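Local coordinates for hypothetical protein jhp0584 (Helicobacter pylori J99, PDB 4R7K) that is of unknown function but appears to have the helix-grip fold of the SRPBCC superfamily, whose members commonly bind apolar ligands, at residues Asn48-Lys53 with Gly185-Ser190; Leu55-Val60 with Phe112-Ala117; Trp141-Leu146 with Val151-Gln156. All blocks are in the same frame, centred on the assembly; numbering follows the deposited sequence.

In the fold
All three contacts reach the same antiparallel sheet, but at different depths. Interaction 3 is the core one: adjacent strands of a hairpin, four backbone hydrogen bonds, a salt bridge and a threonine laid over the face of a tryptophan. Interaction 1 is partly buried and wholly apolar, setting the end of helix 174-190 against strand 44-53, which in turn bonds to strand 150-160 of interaction 3. Interaction 2 lies at the surface, where a single phenylalanine at the start of helix 57-65 meets the turn after strand 103-114, with a water alongside. Interactions 1 and 2 touch through S190, which packs on L55 and V60, while interactions 2 and 3 share the probable A117 O to K145 N hydrogen bond.

Interaction 1: Asn48-Lys53 with Gly185-Ser190; sequences NEVIVK and GLVAYS
V52 and V187 mark the closest backbone approach of strand 48-53 to helix 185-190, with their CA atoms 8.0 Å apart, a gap spanned by side chains. The arrangement fits the helix-grip fold of the SRPBCC superfamily, in which a long C-terminal helix, here 174-190, lies against an antiparallel sheet; this contact joins its last turns to strand 44-53, the outermost strand at that end of the sheet within the chain. The contact is entirely apolar and rests on three valines. V50 and V52, two residues apart on the strand, both direct their CB toward the helix, whereas I51 between them points away and packs on R150 and R152 of its own chain and on P39 of the second subunit. V187 answers both. Its CG2 is 4.0 Å from V50 CG2 and equally 4.0 Å from V52 CG2, so one methyl touches both strand residues. The V187 torsion explains this: with chi1 at 169°, CG1 lies anti to the backbone N and CG2 beside it, and CG1 also reaches V52 CG2 at 4.1 Å. The side chains of V50 and V187 slide past one another in opposite directions, while those of V52 and V187 cross obliquely. These separations indicate ordinary van der Waals packing, and only 104 Å² is buried in total. Further back along the helix, N48 ND2 is hydrogen-bonded to Q180 OE1 and L176 O. At the strand's other end K53 NZ forms a salt bridge with E41 of the second subunit and bonds to N148 O. Within the helix, S190 OG, which is also bonded to H63 ND1, ties the terminal turn: it donates to L186 O over 2.8 Å, making a C=O...donor angle of 154° and lying 24° from the carbonyl plane.

Interaction 2: Leu55-Val60 with Phe112-Ala117; sequences LDFNKV and FELKDA
F57 carries this contact: from the first turn of helix 57-65 its ring reaches the end of strand 103-114 and the turn that leads into strand 118-126, a beta hairpin. The nearest backbone positions, F57 CA and A117 CA, are 7.3 Å apart. The apolar part is brief. F57 CZ lies 4.0 Å from L114 CD1, a branch that comes at the ring obliquely, and A117 CA sits over one ring face, 4.1 Å above the plane and offset toward the rim. CG of F57 stands anti to the backbone N, chi1 173°, which carries the ring away from its helix and toward the turn. A second group of contacts sets the ring's outer carbons against peptide atoms. F57 CE2 is 3.6 Å from D116 O, with K115 O similarly near, both approached obliquely. F57 CZ is 3.7 Å from A117 C, so CZ meets main chain of A117 as well as the L114 side chain. The polar link between the segments is a water that donates to D116 O at 2.6 Å and, weakly, to N58 OD1 at 3.4 Å. Inside the helical segment D56 is the N-cap: K59 N donates to D56 OD2 with an N-H...acceptor angle of 145°, reaching the oxygen on its anti side and 26° out of the carboxylate plane. The bond caps the first turn, on which F57 is the first residue. Elsewhere F57 packs on V143 and K145 of strand 136-146, and L114 touches V61 and R65 of helix 57-65. The chemistry therefore implies a surface joint made by one buried ring against carbonyl oxygens and main-chain carbon, which probably limits solvent access to them there, with a water donating to D116 O at the exposed side.

Interaction 3: Trp141-Leu146 with Val151-Gln156; sequences WLVEKL and VRILTQ
W141 pairs with T155 and E144 with R152 on opposite faces of an antiparallel hairpin; the axes of the two short strand segments approach to 4.7 Å, their N-to-C directions 164° apart. The tight part begins with the backbone: L142 and L154 exchange two hydrogen bonds, and so do E144 and R152, the straightest being L154 N to L142 O with an N-H...acceptor angle of 170°. On the face that bears W141, T155 OG1 is 3.3 Å above the indole plane, near the centre, and T155 CB lies 3.8 Å from the centroid of the six-membered ring of W141, close to the ring normal. T155 OG1 has its hydrogen bonds with H139 NE2 and A140 O. I153 CG2 meets the same indole at its edge, 4.1 Å from W141 CE3, and V143 CG1 packs 4.1 Å from V151 CG1. On the other face, R152 NH1 donates to E144 OE2 over 2.8 Å, a salt bridge almost in the guanidinium plane, while NE turns to E49 and NH1 also reaches N29 O. E144, its CG between the backbone N and the carbonyl carbon, and the extended R152 lie side by side, carboxylate and guanidinium planes 30° apart. The loose side is at the hairpin's turn, where exposed K145 keeps its side chain clear of strand 151-156 and L146 is partly exposed. Strands 118-126 and 44-53 continue the sheet on either side, whereas L183 of helix 174-190 and V60 and L64 of helix 57-65 cover the face of W141, V143 and I153.

Interaction 1: Asn48-Lys53 with Gly185-Ser190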
loop_
_atom_site.group_PDB
_atom_site.type_symbol
_atom_site.label_atom_id
_atom_site.label_comp_id
_atom_site.label_asym_id
_atom_site.label_seq_id
_atom_site.Cartn_x
_atom_site.Cartn_y
_atom_site.Cartn_z
ATOM N N ASN A 48 -8.458 -9.017 -8.331
ATOM C CA ASN A 48 -7.057 -9.304 -8.351
ATOM C C ASN A 48 -6.796 -10.553 -9.213
ATOM O O ASN A 48 -7.618 -11.485 -9.243
ATOM C CB ASN A 48 -6.549 -9.565 -6.928
ATOM C CG ASN A 48 -6.707 -8.367 -6.019
ATOM O OD1 ASN A 48 -7.770 -8.122 -5.468
ATOM N ND2 ASN A 48 -5.642 -7.643 -5.832
ATOM N N GLU A 49 -5.626 -10.620 -9.842
ATOM C CA GLU A 49 -5.281 -11.706 -10.688
ATOM C C GLU A 49 -3.755 -11.846 -10.863
ATOM O O GLU A 49 -3.032 -10.849 -10.984
ATOM C CB GLU A 49 -5.889 -11.459 -12.061
ATOM C CG GLU A 49 -5.692 -12.531 -13.057
ATOM C CD GLU A 49 -6.153 -12.131 -14.460
ATOM O OE1 GLU A 49 -6.407 -10.925 -14.712
ATOM O OE2 GLU A 49 -6.280 -13.036 -15.317
ATOM N N VAL A 50 -3.300 -13.087 -10.839
ATOM C CA VAL A 50 -1.915 -13.444 -11.138
ATOM C C VAL A 50 -1.908 -14.527 -12.211
ATOM O O VAL A 50 -2.842 -15.306 -12.339
ATOM C CB VAL A 50 -1.135 -13.915 -9.919
ATOM C CG1 VAL A 50 -0.899 -12.748 -8.944
ATOM C CG2 VAL A 50 -1.815 -15.085 -9.259
ATOM N N ILE A 51 -0.832 -14.575 -12.987
ATOM C CA ILE A 51 -0.660 -15.619 -13.984
ATOM C C ILE A 51 0.779 -15.953 -13.833
ATOM O O ILE A 51 1.651 -15.068 -14.007
ATOM C CB ILE A 51 -0.996 -15.177 -15.397
ATOM C CG1 ILE A 51 -2.521 -14.935 -15.498
ATOM C CG2 ILE A 51 -0.587 -16.250 -16.400
ATOM C CD1 ILE A 51 -2.964 -14.324 -16.822
ATOM N N VAL A 52 1.026 -17.208 -13.475
ATOM C CA VAL A 52 2.364 -17.668 -13.156
ATOM C C VAL A 52 2.771 -18.942 -13.893
ATOM O O VAL A 52 2.022 -19.940 -13.960
ATOM C CB VAL A 52 2.476 -17.958 -11.646
ATOM C CG1 VAL A 52 3.933 -18.243 -11.259
ATOM C CG2 VAL A 52 1.939 -16.778 -10.844
ATOM N N LYS A 53 4.018 -18.931 -14.344
ATOM C CA LYS A 53 4.610 -20.012 -15.137
ATOM C C LYS A 53 5.177 -21.077 -14.226
ATOM O O LYS A 53 5.760 -20.759 -13.215
ATOM C CB LYS A 53 5.738 -19.410 -15.994
ATOM C CG LYS A 53 6.504 -20.346 -16.939
ATOM C CD LYS A 53 5.802 -20.541 -18.255
ATOM C CE LYS A 53 6.758 -21.147 -19.282
ATOM N NZ LYS A 53 6.063 -21.389 -20.571
ATOM N N GLY A 185 0.888 -14.864 -1.679
ATOM C CA GLY A 185 1.206 -15.876 -0.709
ATOM C C GLY A 185 0.889 -17.271 -1.217
ATOM O O GLY A 185 1.685 -18.202 -1.065
ATOM N N LEU A 186 -0.275 -17.409 -1.817
ATOM C CA LEU A 186 -0.713 -18.698 -2.397
ATOM C C LEU A 186 0.294 -19.194 -3.437
ATOM O O LEU A 186 0.666 -20.365 -3.471
ATOM C CB LEU A 186 -2.111 -18.497 -2.996
ATOM C CG LEU A 186 -2.771 -19.648 -3.729
ATOM C CD1 LEU A 186 -2.781 -20.912 -2.886
ATOM C CD2 LEU A 186 -4.176 -19.236 -4.078
ATOM N N VAL A 187 0.752 -18.268 -4.278
ATOM C CA VAL A 187 1.766 -18.561 -5.265
ATOM C C VAL A 187 3.090 -18.994 -4.613
ATOM O O VAL A 187 3.620 -20.078 -4.918
ATOM C CB VAL A 187 2.010 -17.352 -6.161
ATOM C CG1 VAL A 187 3.259 -17.578 -7.000
ATOM C CG2 VAL A 187 0.786 -17.102 -7.057
ATOM N N ALA A 188 3.588 -18.182 -3.690
ATOM C CA ALA A 188 4.866 -18.453 -3.012
ATOM C C ALA A 188 4.849 -19.810 -2.296
ATOM O O ALA A 188 5.798 -20.621 -2.371
ATOM C CB ALA A 188 5.156 -17.340 -2.002
ATOM N N TYR A 189 3.748 -20.083 -1.631
ATOM C CA TYR A 189 3.594 -21.315 -0.887
ATOM C C TYR A 189 3.385 -22.543 -1.788
ATOM O O TYR A 189 3.623 -23.657 -1.346
ATOM C CB TYR A 189 2.405 -21.175 0.042
ATOM C CG TYR A 189 2.234 -22.211 1.149
ATOM C CD1 TYR A 189 2.991 -22.157 2.315
ATOM C CD2 TYR A 189 1.222 -23.135 1.075
ATOM C CE1 TYR A 189 2.775 -23.081 3.354
ATOM C CE2 TYR A 189 0.999 -24.036 2.083
ATOM C CZ TYR A 189 1.761 -24.011 3.217
ATOM O OH TYR A 189 1.467 -24.929 4.181
ATOM N N SER A 190 2.956 -22.336 -3.033
ATOM C CA SER A 190 2.676 -23.461 -3.944
ATOM C C SER A 190 3.846 -23.788 -4.869
ATOM O O SER A 190 3.874 -24.854 -5.467
ATOM C CB SER A 190 1.394 -23.199 -4.736
ATOM O OG SER A 190 0.282 -23.070 -3.851
#

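Interaction 2: Leu55-Val60 with Phe112-Ala117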
loop_
_atom_site.group_PDB
_atom_site.type_symbol
_atom_site.label_atom_id
_atom_site.label_comp_id
_atom_site.label_asym_id
_atom_site.label_seq_id
_atom_site.Cartn_x
_atom_site.Cartn_y
_atom_site.Cartn_z
ATOM N N LEU A 55 3.781 -23.180 -12.225
ATOM C CA LEU A 55 3.020 -23.410 -10.993
ATOM C C LEU A 55 2.096 -24.612 -11.221
ATOM O O LEU A 55 1.495 -24.719 -12.287
ATOM C CB LEU A 55 2.174 -22.172 -10.713
ATOM C CG LEU A 55 1.501 -22.035 -9.366
ATOM C CD1 LEU A 55 2.533 -22.186 -8.257
ATOM C CD2 LEU A 55 0.795 -20.682 -9.298
ATOM N N ASP A 56 1.979 -25.503 -10.237
ATOM C CA ASP A 56 1.131 -26.675 -10.381
ATOM C C ASP A 56 -0.334 -26.390 -9.990
ATOM O O ASP A 56 -0.628 -25.979 -8.863
ATOM C CB ASP A 56 1.656 -27.849 -9.538
ATOM C CG ASP A 56 0.886 -29.101 -9.814
ATOM O OD1 ASP A 56 0.998 -29.598 -10.948
ATOM O OD2 ASP A 56 0.113 -29.538 -8.949
ATOM N N PHE A 57 -1.244 -26.615 -10.928
ATOM C CA PHE A 57 -2.671 -26.414 -10.690
ATOM C C PHE A 57 -3.151 -27.147 -9.447
ATOM O O PHE A 57 -3.750 -26.549 -8.581
ATOM C CB PHE A 57 -3.482 -26.862 -11.905
ATOM C CG PHE A 57 -4.981 -26.857 -11.705
ATOM C CD1 PHE A 57 -5.714 -25.690 -11.875
ATOM C CD2 PHE A 57 -5.664 -28.035 -11.443
ATOM C CE1 PHE A 57 -7.088 -25.692 -11.725
ATOM C CE2 PHE A 57 -7.043 -28.043 -11.278
ATOM C CZ PHE A 57 -7.760 -26.875 -11.427
ATOM N N ASN A 58 -2.899 -28.448 -9.382
ATOM C CA ASN A 58 -3.371 -29.254 -8.243
ATOM C C ASN A 58 -2.927 -28.717 -6.896
ATOM O O ASN A 58 -3.704 -28.683 -5.942
ATOM C CB ASN A 58 -2.987 -30.722 -8.439
ATOM C CG ASN A 58 -3.960 -31.441 -9.364
ATOM O OD1 ASN A 58 -5.172 -31.141 -9.372
ATOM N ND2 ASN A 58 -3.462 -32.389 -10.124
ATOM N N LYS A 59 -1.682 -28.281 -6.825
ATOM C CA LYS A 59 -1.132 -27.774 -5.582
ATOM C C LYS A 59 -1.819 -26.474 -5.176
ATOM O O LYS A 59 -2.108 -26.250 -4.021
ATOM C CB LYS A 59 0.397 -27.622 -5.728
ATOM C CG LYS A 59 1.181 -27.413 -4.440
ATOM C CD LYS A 59 0.940 -28.471 -3.354
ATOM C CE LYS A 59 1.335 -29.873 -3.748
ATOM N NZ LYS A 59 1.091 -30.836 -2.634
ATOM N N VAL A 60 -2.099 -25.625 -6.138
ATOM C CA VAL A 60 -2.765 -24.366 -5.847
ATOM C C VAL A 60 -4.166 -24.630 -5.306
ATOM O O VAL A 60 -4.573 -24.055 -4.293
ATOM C CB VAL A 60 -2.797 -23.463 -7.099
ATOM C CG1 VAL A 60 -3.700 -22.256 -6.874
ATOM C CG2 VAL A 60 -1.389 -23.033 -7.464
ATOM N N PHE A 112 -18.882 -24.608 -5.810
ATOM C CA PHE A 112 -17.716 -25.461 -5.840
ATOM C C PHE A 112 -17.798 -26.390 -7.048
ATOM O O PHE A 112 -18.664 -27.283 -7.112
ATOM C CB PHE A 112 -17.558 -26.306 -4.568
ATOM C CG PHE A 112 -16.393 -27.245 -4.650
ATOM C CD1 PHE A 112 -15.117 -26.775 -4.463
ATOM C CD2 PHE A 112 -16.572 -28.569 -4.986
ATOM C CE1 PHE A 112 -14.031 -27.600 -4.598
ATOM C CE2 PHE A 112 -15.484 -29.413 -5.112
ATOM C CZ PHE A 112 -14.213 -28.918 -4.932
ATOM N N GLU A 113 -16.915 -26.179 -8.004
ATOM C CA GLU A 113 -16.861 -27.008 -9.190
ATOM C C GLU A 113 -15.396 -27.193 -9.546
ATOM O O GLU A 113 -14.706 -26.242 -9.931
ATOM C CB GLU A 113 -17.618 -26.350 -10.330
ATOM C CG GLU A 113 -17.681 -27.228 -11.574
ATOM C CD GLU A 113 -18.590 -26.667 -12.666
ATOM O OE1 GLU A 113 -19.159 -27.473 -13.443
ATOM O OE2 GLU A 113 -18.756 -25.433 -12.739
ATOM N N LEU A 114 -14.903 -28.417 -9.389
ATOM C CA LEU A 114 -13.506 -28.715 -9.648
ATOM C C LEU A 114 -13.398 -29.694 -10.789
ATOM O O LEU A 114 -13.904 -30.806 -10.700
ATOM C CB LEU A 114 -12.847 -29.295 -8.396
ATOM C CG LEU A 114 -11.387 -29.772 -8.546
ATOM C CD1 LEU A 114 -10.456 -28.645 -8.994
ATOM C CD2 LEU A 114 -10.890 -30.389 -7.242
ATOM N N LYS A 115 -12.732 -29.262 -11.853
ATOM C CA LYS A 115 -12.488 -30.076 -13.043
ATOM C C LYS A 115 -10.974 -30.261 -13.175
ATOM O O LYS A 115 -10.192 -29.648 -12.420
ATOM C CB LYS A 115 -13.095 -29.411 -14.287
ATOM C CG LYS A 115 -14.582 -29.125 -14.110
ATOM C CD LYS A 115 -15.354 -29.054 -15.419
ATOM C CE LYS A 115 -15.038 -27.809 -16.219
ATOM N NZ LYS A 115 -15.622 -27.937 -17.585
ATOM N N ASP A 116 -10.555 -31.098 -14.124
ATOM C CA ASP A 116 -9.121 -31.366 -14.344
ATOM C C ASP A 116 -8.288 -30.097 -14.547
ATOM O O ASP A 116 -7.129 -30.070 -14.211
ATOM C CB ASP A 116 -8.905 -32.248 -15.592
ATOM C CG ASP A 116 -9.365 -33.685 -15.395
ATOM O OD1 ASP A 116 -9.657 -34.074 -14.248
ATOM O OD2 ASP A 116 -9.404 -34.440 -16.397
ATOM N N ALA A 117 -8.869 -29.060 -15.126
ATOM C CA ALA A 117 -8.087 -27.863 -15.420
ATOM C C ALA A 117 -8.678 -26.529 -14.967
ATOM O O ALA A 117 -8.157 -25.501 -15.323
ATOM C CB ALA A 117 -7.805 -27.809 -16.905
HETATM O O HOH W 1 -5.758 -31.720 -12.702
#

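Interaction 3: Trp141-Leu146 with Val151-Gln156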
loop_
_atom_site.group_PDB
_atom_site.type_symbol
_atom_site.label_atom_id
_atom_site.label_comp_id
_atom_site.label_asym_id
_atom_site.label_seq_id
_atom_site.Cartn_x
_atom_site.Cartn_y
_atom_site.Cartn_z
ATOM N N TRP A 141 -13.489 -17.248 -6.612
ATOM C CA TRP A 141 -12.192 -17.617 -7.079
ATOM C C TRP A 141 -12.318 -18.449 -8.321
ATOM O O TRP A 141 -13.245 -19.298 -8.447
ATOM C CB TRP A 141 -11.460 -18.476 -6.024
ATOM C CG TRP A 141 -11.158 -17.849 -4.703
ATOM C CD1 TRP A 141 -12.034 -17.664 -3.667
ATOM C CD2 TRP A 141 -9.880 -17.392 -4.233
ATOM N NE1 TRP A 141 -11.375 -17.106 -2.590
ATOM C CE2 TRP A 141 -10.058 -16.929 -2.912
ATOM C CE3 TRP A 141 -8.591 -17.350 -4.795
ATOM C CZ2 TRP A 141 -9.015 -16.381 -2.169
ATOM C CZ3 TRP A 141 -7.555 -16.783 -4.055
ATOM C CH2 TRP A 141 -7.764 -16.340 -2.753
ATOM N N LEU A 142 -11.351 -18.262 -9.216
ATOM C CA LEU A 142 -11.236 -19.048 -10.426
ATOM C C LEU A 142 -9.770 -19.355 -10.631
ATOM O O LEU A 142 -8.959 -18.439 -10.841
ATOM C CB LEU A 142 -11.802 -18.286 -11.623
ATOM C CG LEU A 142 -12.097 -19.140 -12.872
ATOM C CD1 LEU A 142 -13.051 -18.364 -13.787
ATOM C CD2 LEU A 142 -10.790 -19.470 -13.576
ATOM N N VAL A 143 -9.430 -20.640 -10.539
ATOM C CA VAL A 143 -8.058 -21.122 -10.728
ATOM C C VAL A 143 -8.092 -21.981 -11.992
ATOM O O VAL A 143 -8.926 -22.886 -12.083
ATOM C CB VAL A 143 -7.575 -21.992 -9.536
ATOM C CG1 VAL A 143 -6.122 -22.436 -9.761
ATOM C CG2 VAL A 143 -7.643 -21.243 -8.207
ATOM N N GLU A 144 -7.214 -21.702 -12.966
ATOM C CA GLU A 144 -7.177 -22.490 -14.176
ATOM C C GLU A 144 -5.823 -22.632 -14.825
ATOM O O GLU A 144 -4.926 -21.776 -14.703
ATOM C CB GLU A 144 -8.172 -21.968 -15.228
ATOM C CG GLU A 144 -7.874 -20.588 -15.747
ATOM C CD GLU A 144 -8.861 -20.150 -16.827
ATOM O OE1 GLU A 144 -9.468 -21.044 -17.476
ATOM O OE2 GLU A 144 -9.018 -18.918 -17.041
ATOM N N LYS A 145 -5.677 -23.761 -15.498
ATOM C CA LYS A 145 -4.504 -24.053 -16.298
ATOM C C LYS A 145 -4.589 -23.290 -17.624
ATOM O O LYS A 145 -5.656 -23.280 -18.274
ATOM C CB LYS A 145 -4.501 -25.527 -16.654
ATOM C CG LYS A 145 -4.348 -26.501 -15.520
ATOM C CD LYS A 145 -4.264 -27.906 -16.143
ATOM C CE LYS A 145 -3.955 -28.993 -15.156
ATOM N NZ LYS A 145 -2.556 -28.870 -14.686
ATOM N N LEU A 146 -3.496 -22.652 -18.020
ATOM C CA LEU A 146 -3.430 -21.915 -19.278
ATOM C C LEU A 146 -2.345 -22.567 -20.114
ATOM O O LEU A 146 -1.517 -23.308 -19.584
ATOM C CB LEU A 146 -3.088 -20.431 -19.076
ATOM C CG LEU A 146 -4.031 -19.554 -18.246
ATOM C CD1 LEU A 146 -3.581 -18.130 -18.354
ATOM C CD2 LEU A 146 -5.460 -19.727 -18.727
ATOM N N VAL A 151 -0.439 -21.041 -14.732
ATOM C CA VAL A 151 -1.673 -21.139 -13.975
ATOM C C VAL A 151 -2.144 -19.732 -13.674
ATOM O O VAL A 151 -1.334 -18.863 -13.299
ATOM C CB VAL A 151 -1.470 -21.928 -12.670
ATOM C CG1 VAL A 151 -2.626 -21.753 -11.723
ATOM C CG2 VAL A 151 -1.207 -23.401 -12.969
ATOM N N ARG A 152 -3.437 -19.505 -13.905
ATOM C CA ARG A 152 -4.107 -18.266 -13.580
ATOM C C ARG A 152 -4.912 -18.390 -12.301
ATOM O O ARG A 152 -5.602 -19.395 -12.085
ATOM C CB ARG A 152 -5.061 -17.891 -14.703
ATOM C CG ARG A 152 -5.924 -16.653 -14.449
ATOM C CD ARG A 152 -6.886 -16.497 -15.622
ATOM N NE ARG A 152 -7.687 -15.255 -15.597
ATOM C CZ ARG A 152 -8.939 -15.153 -16.024
ATOM N NH1 ARG A 152 -9.589 -16.217 -16.448
ATOM N NH2 ARG A 152 -9.553 -13.974 -15.993
ATOM N N ILE A 153 -4.784 -17.388 -11.431
ATOM C CA ILE A 153 -5.575 -17.302 -10.223
ATOM C C ILE A 153 -6.295 -15.950 -10.228
ATOM O O ILE A 153 -5.664 -14.894 -10.126
ATOM C CB ILE A 153 -4.737 -17.441 -8.921
ATOM C CG1 ILE A 153 -3.824 -18.644 -8.985
ATOM C CG2 ILE A 153 -5.678 -17.550 -7.727
ATOM C CD1 ILE A 153 -2.805 -18.746 -7.862
ATOM N N LEU A 154 -7.611 -15.998 -10.341
ATOM C CA LEU A 154 -8.441 -14.816 -10.363
ATOM C C LEU A 154 -9.282 -14.845 -9.137
ATOM O O LEU A 154 -9.964 -15.859 -8.884
ATOM C CB LEU A 154 -9.376 -14.831 -11.572
ATOM C CG LEU A 154 -10.450 -13.708 -11.671
ATOM C CD1 LEU A 154 -9.843 -12.359 -11.961
ATOM C CD2 LEU A 154 -11.455 -14.031 -12.763
ATOM N N THR A 155 -9.247 -13.756 -8.358
ATOM C CA THR A 155 -10.122 -13.642 -7.239
ATOM C C THR A 155 -10.851 -12.268 -7.249
ATOM O O THR A 155 -10.248 -11.193 -7.442
ATOM C CB THR A 155 -9.430 -13.946 -5.906
ATOM O OG1 THR A 155 -10.434 -14.109 -4.897
ATOM C CG2 THR A 155 -8.475 -12.835 -5.506
ATOM N N GLN A 156 -12.151 -12.327 -7.035
ATOM C CA GLN A 156 -13.013 -11.156 -7.084
ATOM C C GLN A 156 -13.998 -11.213 -5.978
ATOM O O GLN A 156 -14.498 -12.285 -5.647
ATOM C CB GLN A 156 -13.743 -11.063 -8.428
ATOM C CG GLN A 156 -12.833 -10.979 -9.622
ATOM C CD GLN A 156 -13.559 -10.832 -10.946
ATOM O OE1 GLN A 156 -14.613 -11.430 -11.194
ATOM N NE2 GLN A 156 -12.989 -10.028 -11.810
#